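Local coordinates for putative gamma-glutamylcyclotransferase PH0828 (Pyrococcus horikoshii, PDB 1V30), which is a putative gamma-glutamylcyclotransferase, a member of a family thought to release 5-oxoproline from gamma-glutamyl compounds, though its own substrate is not established, at residues V8-Y13 / F90-W96; G14-K20 / D111-R116; L22-L26 / R71-I77; W36-L42 / K52-K58. All blocks are in the same frame, centred on the assembly; numbering follows the deposited sequence.

Overall arrangement
Contacts 1 and 4 join strands and meet in the interior, where Tyr13 packs on Leu42 and Leu57; both reach the antiparallel sheet of strands 8-12, 56-64 and 30-37. Backbone bonds and apolar side chains fill their shared interior, while the outer faces carry lysines in contact 4 and Arg9 in contact 1. Contacts 2 and 3 instead hold the loop that follows strand 8-12, one by a network of salt bridges to the start of helix 114-123, the other by apolar packing against the end of helix 66-72, without a hydrogen bond between its segments. Contact 2 and contact 3 are linked directly, since Leu16 O meets His23 ND1. Contacts 3 and 4 stay about 12 Å apart at their nearest atoms.

Contact 1 of 4, residues V8-Y13 / F90-W96; sequences VRIAVY and FGKAFLW
Tyr13 OH makes the shortest polar bond here, 2.7 Å to Trp96 O, donating nearly along the C=O axis with the carbonyl oxygen at the edge of the phenol ring. With chi1 at 57°, CG of Tyr13 is tucked between its own backbone N and carbonyl carbon, and the ring swings toward strand 93-96, where CD1 rests 4.0 Å from Leu95 CD1. Further back along the strands a single bridge joins Ile10 and Phe94: Phe94 N donates to Arg9 O and Ala11 N to Phe94 O, both at 2.8 Å. Then the strands splay, their axes 42° apart, and a water takes over, donating a hydrogen bond to Ala11 O and accepting one from Trp96 N. At the other end Arg9 bends at chi3 so that NH1 reaches Lys92 O at 2.8 Å while Phe90 O sits over the guanidinium face. Val8 CG1 presses on Phe94 CD1 at 3.4 Å, and the Trp96 indole, held by Asn73 through NE1, turns its edge to Val12 CG1. One bridge and one water thus join edge strand 8-12 of the three-stranded antiparallel sheet to the 81-86/93-98 hairpin, beside the substrate site to which Tyr13 belongs by similarity.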
# COMPACT_ATOMS: atom_id res chain seq x y z
N VAL A 8 9.53 11.39 6.27
CA VAL A 8 8.15 11.34 5.80
C VAL A 8 7.47 10.05 6.26
O VAL A 8 8.05 8.97 6.22
CB VAL A 8 8.08 11.39 4.26
CG1 VAL A 8 6.63 11.41 3.80
CG2 VAL A 8 8.82 12.61 3.74
N ARG A 9 6.22 10.17 6.71
CA ARG A 9 5.46 9.02 7.16
C ARG A 9 4.61 8.53 5.99
O ARG A 9 3.87 9.32 5.39
CB ARG A 9 4.56 9.41 8.34
CG ARG A 9 3.89 8.23 9.03
CD ARG A 9 3.10 8.69 10.26
NE ARG A 9 3.96 9.32 11.26
CZ ARG A 9 3.83 10.57 11.68
NH1 ARG A 9 2.87 11.35 11.20
NH2 ARG A 9 4.67 11.06 12.58
N ILE A 10 4.72 7.25 5.65
CA ILE A 10 3.94 6.69 4.55
C ILE A 10 3.14 5.46 5.00
O ILE A 10 3.52 4.77 5.95
CB ILE A 10 4.84 6.28 3.35
CG1 ILE A 10 5.79 5.15 3.75
CG2 ILE A 10 5.63 7.49 2.85
CD1 ILE A 10 6.66 4.65 2.62
N ALA A 11 2.03 5.21 4.31
CA ALA A 11 1.16 4.07 4.60
C ALA A 11 1.05 3.29 3.30
O ALA A 11 0.48 3.78 2.31
CB ALA A 11 -0.20 4.56 5.04
N VAL A 12 1.59 2.07 3.30
CA VAL A 12 1.58 1.24 2.10
C VAL A 12 0.70 0.01 2.25
O VAL A 12 0.72 -0.68 3.28
CB VAL A 12 3.02 0.84 1.70
CG1 VAL A 12 3.83 2.10 1.38
CG2 VAL A 12 3.71 0.05 2.82
N TYR A 13 -0.09 -0.26 1.22
CA TYR A 13 -1.04 -1.36 1.21
C TYR A 13 -0.71 -2.46 0.22
O TYR A 13 -1.32 -3.53 0.26
CB TYR A 13 -2.43 -0.83 0.87
CG TYR A 13 -2.47 -0.09 -0.46
CD1 TYR A 13 -2.28 1.29 -0.51
CD2 TYR A 13 -2.68 -0.78 -1.66
CE1 TYR A 13 -2.31 1.97 -1.74
CE2 TYR A 13 -2.71 -0.10 -2.89
CZ TYR A 13 -2.52 1.27 -2.92
OH TYR A 13 -2.61 1.92 -4.13
N PHE A 90 -0.63 6.51 14.04
CA PHE A 90 0.72 7.01 14.30
C PHE A 90 0.84 8.44 13.80
O PHE A 90 1.90 9.05 13.89
CB PHE A 90 1.77 6.16 13.58
CG PHE A 90 1.65 4.69 13.84
CD1 PHE A 90 1.06 3.86 12.90
CD2 PHE A 90 2.11 4.15 15.03
CE1 PHE A 90 0.94 2.49 13.14
CE2 PHE A 90 1.99 2.78 15.28
CZ PHE A 90 1.40 1.95 14.33
N GLY A 91 -0.26 8.97 13.27
CA GLY A 91 -0.27 10.32 12.74
C GLY A 91 -0.52 10.32 11.24
O GLY A 91 -0.62 9.27 10.62
N LYS A 92 -0.64 11.51 10.65
CA LYS A 92 -0.88 11.62 9.22
C LYS A 92 0.24 10.98 8.41
O LYS A 92 1.41 11.06 8.78
CB LYS A 92 -1.03 13.10 8.83
CG LYS A 92 -2.35 13.73 9.25
CD LYS A 92 -3.51 13.16 8.44
CE LYS A 92 -4.82 13.85 8.80
NZ LYS A 92 -5.96 13.34 7.98
N ALA A 93 -0.13 10.35 7.31
CA ALA A 93 0.84 9.70 6.44
C ALA A 93 0.42 9.85 4.98
O ALA A 93 -0.74 10.12 4.68
CB ALA A 93 0.94 8.21 6.80
N PHE A 94 1.39 9.68 4.08
CA PHE A 94 1.11 9.76 2.66
C PHE A 94 0.81 8.35 2.15
O PHE A 94 1.37 7.37 2.65
CB PHE A 94 2.30 10.33 1.89
CG PHE A 94 2.52 11.79 2.13
CD1 PHE A 94 3.45 12.23 3.06
CD2 PHE A 94 1.78 12.73 1.43
CE1 PHE A 94 3.63 13.59 3.30
CE2 PHE A 94 1.95 14.09 1.65
CZ PHE A 94 2.88 14.52 2.59
N LEU A 95 -0.08 8.27 1.17
CA LEU A 95 -0.48 7.01 0.58
C LEU A 95 -0.62 7.23 -0.92
O LEU A 95 -1.03 8.32 -1.35
CB LEU A 95 -1.80 6.55 1.19
CG LEU A 95 -2.49 5.30 0.62
CD1 LEU A 95 -3.15 4.53 1.75
CD2 LEU A 95 -3.50 5.70 -0.44
N TRP A 96 -0.26 6.23 -1.71
CA TRP A 96 -0.35 6.32 -3.16
C TRP A 96 -1.67 5.73 -3.61
O TRP A 96 -1.84 4.51 -3.65
CB TRP A 96 0.82 5.58 -3.81
CG TRP A 96 2.10 6.34 -3.74
CD1 TRP A 96 2.53 7.30 -4.63
CD2 TRP A 96 3.12 6.24 -2.74
NE1 TRP A 96 3.76 7.79 -4.24
CE2 TRP A 96 4.14 7.16 -3.08
CE3 TRP A 96 3.27 5.46 -1.58
CZ2 TRP A 96 5.30 7.31 -2.31
CZ3 TRP A 96 4.43 5.62 -0.82
CH2 TRP A 96 5.42 6.54 -1.18
O HOH W 1 0.52 3.72 -0.44

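Contact 2 of 4, residues G14-K20 / D111-R116; sequences GTLRKGK and DFDEIR
Arg17 NH1 donates to Asp111 OD1 at 2.8 Å, the first of several charge pairs, with the oxygen in the guanidinium plane and the nitrogen on the syn side of the carboxylate, though 34° out of its plane. The same oxygen takes Asp113 N from the opposite face, a capping bond at the turn into helix 114-123, so one carboxylate both steadies the turn and holds the arginine. Arg17 NH2 adds a longer salt bridge of 3.3 Å to Asp113 OD2. Lys20, bent at chi2 (51°), brings NZ to Asp113 OD1 at 2.7 Å, and Arg116 grips that oxygen side-on with NE and NH2, from above the carboxylate plane. Three donors on one oxygen would probably keep Asp113 ionised; its charge probably offsets the closeness of Lys20 NZ and Arg116 NH2. Arg17 also has a second partner, Glu60, through NE.

A single water contributes solvent bridging, accepting from Arg17 NH1 and Phe112 N.

Apolar packing centres on Phe112. Its CD2 lies 3.5 Å from Gly14 CA, and Lys20 CG comes to the ring edge, 3.8 Å from CE2; Phe44 meets this ring edge-to-face. The salt-bridge network thus ties the helix start to the loop whose residues Gly14, Thr15 and Leu16 belong, by similarity, to the substrate-binding site.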
# COMPACT_ATOMS: atom_id res chain seq x y z
N GLY A 14 0.23 -2.21 -0.68
CA GLY A 14 0.51 -3.20 -1.69
C GLY A 14 1.95 -3.53 -2.01
O GLY A 14 2.64 -4.18 -1.22
N THR A 15 2.39 -3.08 -3.17
CA THR A 15 3.72 -3.35 -3.69
C THR A 15 4.91 -3.06 -2.77
O THR A 15 5.94 -3.74 -2.85
CB THR A 15 3.89 -2.60 -5.03
OG1 THR A 15 2.70 -2.79 -5.81
CG2 THR A 15 5.07 -3.13 -5.80
N LEU A 16 4.76 -2.07 -1.90
CA LEU A 16 5.83 -1.70 -0.98
C LEU A 16 5.78 -2.43 0.37
O LEU A 16 6.71 -2.32 1.17
CB LEU A 16 5.82 -0.18 -0.75
CG LEU A 16 6.26 0.69 -1.93
CD1 LEU A 16 5.79 2.12 -1.71
CD2 LEU A 16 7.77 0.63 -2.09
N ARG A 17 4.71 -3.18 0.63
CA ARG A 17 4.62 -3.92 1.89
C ARG A 17 5.71 -4.98 2.01
O ARG A 17 6.26 -5.44 1.02
CB ARG A 17 3.24 -4.57 2.04
CG ARG A 17 2.12 -3.61 2.43
CD ARG A 17 0.83 -4.35 2.75
NE ARG A 17 0.99 -5.20 3.94
CZ ARG A 17 0.07 -6.04 4.40
NH1 ARG A 17 -1.10 -6.17 3.78
NH2 ARG A 17 0.32 -6.76 5.48
N LYS A 18 6.03 -5.34 3.25
CA LYS A 18 7.05 -6.35 3.51
C LYS A 18 6.80 -7.61 2.68
O LYS A 18 5.68 -8.14 2.67
CB LYS A 18 7.05 -6.71 5.00
CG LYS A 18 7.96 -7.87 5.35
CD LYS A 18 7.82 -8.22 6.81
CE LYS A 18 8.32 -9.63 7.08
NZ LYS A 18 8.11 -9.99 8.50
N GLY A 19 7.84 -8.07 2.00
CA GLY A 19 7.73 -9.28 1.20
C GLY A 19 7.19 -9.07 -0.21
O GLY A 19 7.23 -9.98 -1.03
N LYS A 20 6.67 -7.87 -0.48
CA LYS A 20 6.12 -7.56 -1.80
C LYS A 20 7.22 -7.10 -2.75
O LYS A 20 8.30 -6.73 -2.32
CB LYS A 20 4.99 -6.54 -1.66
CG LYS A 20 3.67 -7.16 -1.21
CD LYS A 20 3.83 -8.01 0.04
CE LYS A 20 2.54 -8.70 0.44
NZ LYS A 20 2.78 -9.45 1.70
N ASP A 111 -6.96 -6.53 2.69
CA ASP A 111 -5.59 -6.91 3.02
C ASP A 111 -4.95 -7.63 1.83
O ASP A 111 -5.42 -8.70 1.43
CB ASP A 111 -5.61 -7.82 4.25
CG ASP A 111 -4.23 -8.18 4.75
OD1 ASP A 111 -3.23 -7.89 4.06
OD2 ASP A 111 -4.14 -8.78 5.85
N PHE A 112 -3.89 -7.05 1.29
CA PHE A 112 -3.18 -7.60 0.13
C PHE A 112 -2.67 -9.02 0.39
O PHE A 112 -2.43 -9.78 -0.55
CB PHE A 112 -2.03 -6.65 -0.24
CG PHE A 112 -1.45 -6.85 -1.63
CD1 PHE A 112 -2.26 -7.18 -2.72
CD2 PHE A 112 -0.10 -6.60 -1.86
CE1 PHE A 112 -1.73 -7.25 -4.02
CE2 PHE A 112 0.43 -6.67 -3.15
CZ PHE A 112 -0.38 -6.99 -4.23
N ASP A 113 -2.50 -9.38 1.67
CA ASP A 113 -2.02 -10.73 2.01
C ASP A 113 -3.04 -11.81 1.66
O ASP A 113 -2.71 -13.00 1.69
CB ASP A 113 -1.67 -10.84 3.50
CG ASP A 113 -0.24 -10.41 3.80
OD1 ASP A 113 0.64 -10.54 2.92
OD2 ASP A 113 0.01 -9.95 4.93
N GLU A 114 -4.26 -11.41 1.32
CA GLU A 114 -5.28 -12.38 0.97
C GLU A 114 -4.80 -13.20 -0.22
O GLU A 114 -5.14 -14.37 -0.35
CB GLU A 114 -6.59 -11.67 0.62
CG GLU A 114 -7.80 -12.59 0.64
CD GLU A 114 -9.09 -11.86 0.32
OE1 GLU A 114 -9.37 -10.83 0.96
OE2 GLU A 114 -9.82 -12.33 -0.58
N ILE A 115 -3.98 -12.59 -1.08
CA ILE A 115 -3.45 -13.28 -2.25
C ILE A 115 -2.53 -14.43 -1.84
O ILE A 115 -2.47 -15.46 -2.51
CB ILE A 115 -2.67 -12.30 -3.18
CG1 ILE A 115 -3.58 -11.15 -3.61
CG2 ILE A 115 -2.14 -13.05 -4.39
CD1 ILE A 115 -4.84 -11.58 -4.35
N ARG A 116 -1.82 -14.25 -0.73
CA ARG A 116 -0.93 -15.29 -0.23
C ARG A 116 -1.74 -16.45 0.33
O ARG A 116 -1.29 -17.59 0.33
CB ARG A 116 -0.01 -14.74 0.85
CG ARG A 116 1.34 -14.30 0.34
CD ARG A 116 2.37 -14.40 1.43
NE ARG A 116 2.16 -13.38 2.44
CZ ARG A 116 2.89 -13.24 3.54
NH1 ARG A 116 3.90 -14.07 3.79
NH2 ARG A 116 2.63 -12.24 4.37
O HOH W 2 -2.82 -4.46 2.27

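Contact 3 of 4, residues L22-L26 / R71-I77; sequences LHWYL and RINEIEI
The 3-10 turn of residues 23-25, in the loop that runs on from the substrate-binding segment, packs against the end of helix 66-72 and the turn leading to Glu76, the proton acceptor by similarity, beside the presumed catalytic pocket. Tyr25 provides the main surface. Ile75 lays its CD1 over one face of the phenol ring, a CH-pi contact 3.5 Å from the ring centroid and 17° off the normal, while Trp24 CH2 covers the opposite face. The methyl sits toward the rim, with CE1 of Tyr25 at 3.4 Å. Ile75 reaches that far because CG1 stands opposite its own carbonyl carbon (chi1 -57°) and the chain then runs out straight, chi2 176°.

A type I beta turn from Ile72 to Ile75 carries the chain off the helix and turns Ile75 toward the loop, while Ile72 reaches it with the end of its side chain. Ile72 slides past Tyr25 in the reverse direction, its CG1 4.0 Å from Tyr25 CB, and its CD1 meets Leu26 CD2 at 3.7 Å, the two side chains crossing at about a right angle. Arg71 lies obliquely to the ring, its NH1 paired with Glu67. Nearer the pocket, Leu22 and Ile75 meet tip to tip, CD1 to CD1 at 4.2 Å, and Leu22 CD1 also touches Ile77 CG2 at 3.9 Å. Leu22 in turn packs on Thr15, a substrate-site residue by similarity.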
# COMPACT_ATOMS: atom_id res chain seq x y z
N LEU A 22 8.37 -4.41 -4.32
CA LEU A 22 9.23 -3.24 -4.17
C LEU A 22 9.63 -2.92 -2.74
O LEU A 22 10.10 -1.82 -2.45
CB LEU A 22 8.56 -2.01 -4.79
CG LEU A 22 8.45 -2.03 -6.32
CD1 LEU A 22 7.71 -0.78 -6.80
CD2 LEU A 22 9.84 -2.10 -6.94
N HIS A 23 9.48 -3.90 -1.85
CA HIS A 23 9.82 -3.64 -0.46
C HIS A 23 11.27 -3.27 -0.22
O HIS A 23 11.57 -2.60 0.77
CB HIS A 23 9.46 -4.82 0.43
CG HIS A 23 9.60 -4.51 1.89
ND1 HIS A 23 8.83 -3.55 2.52
CD2 HIS A 23 10.45 -4.98 2.83
CE1 HIS A 23 9.20 -3.46 3.79
NE2 HIS A 23 10.18 -4.31 4.00
N TRP A 24 12.17 -3.69 -1.10
CA TRP A 24 13.58 -3.37 -0.90
C TRP A 24 13.84 -1.87 -0.81
O TRP A 24 14.86 -1.45 -0.26
CB TRP A 24 14.45 -4.00 -2.01
CG TRP A 24 14.21 -3.49 -3.40
CD1 TRP A 24 13.24 -3.89 -4.27
CD2 TRP A 24 14.99 -2.51 -4.09
NE1 TRP A 24 13.36 -3.22 -5.46
CE2 TRP A 24 14.43 -2.36 -5.38
CE3 TRP A 24 16.11 -1.74 -3.75
CZ2 TRP A 24 14.95 -1.48 -6.33
CZ3 TRP A 24 16.63 -0.86 -4.70
CH2 TRP A 24 16.05 -0.73 -5.97
N TYR A 25 12.92 -1.06 -1.33
CA TYR A 25 13.08 0.39 -1.26
C TYR A 25 12.98 0.89 0.18
O TYR A 25 13.45 1.99 0.50
CB TYR A 25 12.02 1.11 -2.10
CG TYR A 25 12.42 1.34 -3.54
CD1 TYR A 25 12.07 0.43 -4.53
CD2 TYR A 25 13.15 2.47 -3.90
CE1 TYR A 25 12.45 0.64 -5.86
CE2 TYR A 25 13.53 2.69 -5.22
CZ TYR A 25 13.18 1.77 -6.19
OH TYR A 25 13.57 1.98 -7.50
N LEU A 26 12.36 0.09 1.05
CA LEU A 26 12.17 0.47 2.45
C LEU A 26 13.08 -0.24 3.44
O LEU A 26 12.86 -0.17 4.65
CB LEU A 26 10.72 0.20 2.85
CG LEU A 26 9.63 0.95 2.08
CD1 LEU A 26 8.26 0.48 2.56
CD2 LEU A 26 9.78 2.44 2.30
N ARG A 71 12.99 8.90 -3.97
CA ARG A 71 13.36 7.80 -4.85
C ARG A 71 12.13 6.97 -5.20
O ARG A 71 11.92 6.60 -6.35
CB ARG A 71 14.40 6.89 -4.20
CG ARG A 71 15.83 7.38 -4.30
CD ARG A 71 16.78 6.20 -4.47
NE ARG A 71 16.59 5.17 -3.45
CZ ARG A 71 16.94 5.32 -2.17
NH1 ARG A 71 17.50 6.44 -1.76
NH2 ARG A 71 16.73 4.33 -1.31
N ILE A 72 11.32 6.69 -4.19
CA ILE A 72 10.11 5.90 -4.38
C ILE A 72 9.12 6.64 -5.28
O ILE A 72 8.54 6.06 -6.19
CB ILE A 72 9.42 5.60 -3.04
CG1 ILE A 72 10.31 4.68 -2.20
CG2 ILE A 72 8.05 4.97 -3.28
CD1 ILE A 72 9.78 4.41 -0.80
N ASN A 73 8.95 7.93 -5.02
CA ASN A 73 8.00 8.74 -5.78
C ASN A 73 8.47 9.03 -7.21
O ASN A 73 7.81 9.75 -7.96
CB ASN A 73 7.72 10.05 -5.03
CG ASN A 73 6.33 10.59 -5.29
OD1 ASN A 73 5.38 9.82 -5.52
ND2 ASN A 73 6.19 11.90 -5.25
N GLU A 74 9.62 8.46 -7.57
CA GLU A 74 10.18 8.61 -8.91
C GLU A 74 10.01 7.31 -9.70
O GLU A 74 10.10 7.31 -10.93
CB GLU A 74 11.68 8.95 -8.84
CG GLU A 74 11.99 10.43 -8.79
CD GLU A 74 13.49 10.70 -8.84
OE1 GLU A 74 13.88 11.88 -8.92
OE2 GLU A 74 14.27 9.72 -8.78
N ILE A 75 9.77 6.21 -8.99
CA ILE A 75 9.59 4.90 -9.63
C ILE A 75 8.54 4.98 -10.74
O ILE A 75 7.45 5.52 -10.55
CB ILE A 75 9.16 3.83 -8.59
CG1 ILE A 75 10.21 3.75 -7.47
CG2 ILE A 75 9.02 2.47 -9.26
CD1 ILE A 75 9.85 2.79 -6.35
N GLU A 76 8.88 4.44 -11.91
CA GLU A 76 8.00 4.47 -13.07
C GLU A 76 6.60 3.91 -12.79
O GLU A 76 5.60 4.48 -13.23
CB GLU A 76 8.64 3.69 -14.22
CG GLU A 76 8.05 4.00 -15.58
CD GLU A 76 8.30 5.44 -16.00
OE1 GLU A 76 7.78 5.84 -17.06
OE2 GLU A 76 9.00 6.16 -15.26
N ILE A 77 6.53 2.81 -12.05
CA ILE A 77 5.25 2.18 -11.75
C ILE A 77 4.30 3.08 -10.96
O ILE A 77 3.11 2.81 -10.87
CB ILE A 77 5.47 0.83 -10.99
CG1 ILE A 77 4.30 -0.11 -11.26
CG2 ILE A 77 5.64 1.08 -9.50
CD1 ILE A 77 4.26 -0.64 -12.68

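Contact 4 of 4, residues W36-L42 / K52-K58; sequences WIEGYQL and KGKGKLK
Trp36 is clasped on both faces by lysines of the neighbouring strand, in an antiparallel pair broken by a beta bulge. Over one face lies Lys56, its CE 3.8 Å from the centroid of the six-membered ring and its NZ completing a cation-pi contact at 4.8 Å; over the opposite face sits Lys58 CB, also 3.8 Å from that centroid. The carbonyl carbon of Lys56 lies at the ring edge.

Ile37 and Leu57 form the hydrogen-bonded pair, each N donating to the other's O at 2.8 Å. Between Glu38 and Tyr40 the register slips by two as both chains turn a corner, and Gly55 O accepts from two donors: Gly39 N at 2.9 Å, in line with the C=O but with its own N-H bent (137°), and Tyr40 N from above the carbonyl plane, at 3.3 Å. On the buried side Leu57 packs its CB on Tyr40 CB and its CD1 on Leu42 CB. Lys52 runs alongside the Tyr40 ring, both ending at Glu97. Tyr43 OH bonds to Gln41 OE1, and a water bridges that oxygen to Lys52 O, while Gln41 NE2 donates to Lys54 O at 3.0 Å, the acceptor lying in the plane of the amide.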
# COMPACT_ATOMS: atom_id res chain seq x y z
N TRP A 36 -5.34 0.32 9.85
CA TRP A 36 -6.42 0.19 8.88
C TRP A 36 -6.91 1.58 8.50
O TRP A 36 -7.17 2.41 9.37
CB TRP A 36 -7.58 -0.63 9.45
CG TRP A 36 -7.28 -2.08 9.65
CD1 TRP A 36 -6.74 -2.65 10.76
CD2 TRP A 36 -7.51 -3.14 8.72
NE1 TRP A 36 -6.62 -4.01 10.58
CE2 TRP A 36 -7.08 -4.34 9.33
CE3 TRP A 36 -8.04 -3.20 7.42
CZ2 TRP A 36 -7.16 -5.59 8.70
CZ3 TRP A 36 -8.12 -4.44 6.78
CH2 TRP A 36 -7.68 -5.62 7.43
N ILE A 37 -7.03 1.82 7.20
CA ILE A 37 -7.50 3.11 6.71
C ILE A 37 -8.96 2.96 6.27
O ILE A 37 -9.28 2.13 5.41
CB ILE A 37 -6.67 3.59 5.50
CG1 ILE A 37 -5.17 3.49 5.82
CG2 ILE A 37 -7.04 5.03 5.15
CD1 ILE A 37 -4.73 4.30 7.02
N GLU A 38 -9.84 3.74 6.88
CA GLU A 38 -11.25 3.69 6.54
C GLU A 38 -11.51 4.47 5.26
O GLU A 38 -10.82 5.45 4.97
CB GLU A 38 -12.09 4.28 7.68
CG GLU A 38 -12.15 3.41 8.92
CD GLU A 38 -13.01 2.17 8.72
OE1 GLU A 38 -12.96 1.26 9.58
OE2 GLU A 38 -13.74 2.11 7.71
N GLY A 39 -12.50 4.04 4.48
CA GLY A 39 -12.84 4.73 3.26
C GLY A 39 -12.09 4.32 2.00
O GLY A 39 -12.05 5.07 1.03
N TYR A 40 -11.49 3.14 2.02
CA TYR A 40 -10.75 2.65 0.86
C TYR A 40 -11.04 1.20 0.54
O TYR A 40 -11.30 0.39 1.43
CB TYR A 40 -9.24 2.81 1.06
CG TYR A 40 -8.70 4.18 0.72
CD1 TYR A 40 -8.64 5.19 1.67
CD2 TYR A 40 -8.28 4.46 -0.58
CE1 TYR A 40 -8.17 6.47 1.34
CE2 TYR A 40 -7.81 5.73 -0.92
CZ TYR A 40 -7.76 6.72 0.04
OH TYR A 40 -7.31 7.97 -0.31
N GLN A 41 -11.01 0.88 -0.75
CA GLN A 41 -11.22 -0.47 -1.23
C GLN A 41 -9.94 -0.90 -1.94
O GLN A 41 -9.21 -0.06 -2.47
CB GLN A 41 -12.39 -0.53 -2.20
CG GLN A 41 -13.70 -0.03 -1.61
CD GLN A 41 -14.86 -0.26 -2.55
OE1 GLN A 41 -14.72 -0.11 -3.76
NE2 GLN A 41 -16.01 -0.61 -1.99
N LEU A 42 -9.69 -2.20 -1.96
CA LEU A 42 -8.49 -2.74 -2.59
C LEU A 42 -8.83 -3.69 -3.73
O LEU A 42 -9.63 -4.61 -3.56
CB LEU A 42 -7.66 -3.50 -1.55
CG LEU A 42 -6.36 -4.17 -2.02
CD1 LEU A 42 -5.39 -3.13 -2.54
CD2 LEU A 42 -5.74 -4.94 -0.85
N LYS A 52 -10.91 5.18 -3.25
CA LYS A 52 -11.90 5.54 -2.25
C LYS A 52 -13.17 4.73 -2.45
O LYS A 52 -13.61 4.50 -3.57
CB LYS A 52 -12.22 7.03 -2.32
CG LYS A 52 -11.05 7.91 -1.96
CD LYS A 52 -11.49 9.36 -1.80
CE LYS A 52 -10.32 10.25 -1.49
NZ LYS A 52 -9.36 10.27 -2.63
N GLY A 53 -13.76 4.30 -1.33
CA GLY A 53 -14.97 3.52 -1.38
C GLY A 53 -15.27 2.92 -0.02
O GLY A 53 -14.46 3.00 0.89
N LYS A 54 -16.45 2.32 0.10
CA LYS A 54 -16.88 1.69 1.34
C LYS A 54 -15.96 0.53 1.72
O LYS A 54 -15.79 -0.41 0.95
CB LYS A 54 -18.31 1.18 1.19
CG LYS A 54 -19.39 2.24 1.37
CD LYS A 54 -19.73 2.42 2.84
CE LYS A 54 -20.33 1.15 3.42
NZ LYS A 54 -20.61 1.27 4.88
N GLY A 55 -15.37 0.60 2.92
CA GLY A 55 -14.49 -0.46 3.38
C GLY A 55 -13.24 0.02 4.09
O GLY A 55 -13.02 1.22 4.23
N LYS A 56 -12.43 -0.92 4.56
CA LYS A 56 -11.18 -0.56 5.23
C LYS A 56 -9.99 -1.23 4.57
O LYS A 56 -10.08 -2.36 4.09
CB LYS A 56 -11.24 -0.89 6.73
CG LYS A 56 -11.34 -2.36 7.08
CD LYS A 56 -11.30 -2.54 8.59
CE LYS A 56 -11.24 -4.01 8.98
NZ LYS A 56 -12.39 -4.78 8.45
N LEU A 57 -8.88 -0.52 4.57
CA LEU A 57 -7.66 -0.98 3.93
C LEU A 57 -6.51 -1.21 4.90
O LEU A 57 -6.18 -0.33 5.71
CB LEU A 57 -7.25 0.07 2.89
CG LEU A 57 -5.94 -0.10 2.13
CD1 LEU A 57 -6.12 -1.11 1.00
CD2 LEU A 57 -5.51 1.25 1.59
N LYS A 58 -5.88 -2.38 4.83
CA LYS A 58 -4.76 -2.67 5.71
C LYS A 58 -3.48 -2.07 5.13
O LYS A 58 -3.16 -2.25 3.95
CB LYS A 58 -4.57 -4.18 5.87
CG LYS A 58 -3.54 -4.56 6.92
CD LYS A 58 -3.25 -6.05 6.88
CE LYS A 58 -2.44 -6.51 8.08
NZ LYS A 58 -3.29 -6.69 9.29
O HOH W 3 -11.62 -2.36 1.70
O HOH W 4 -14.65 2.28 -5.07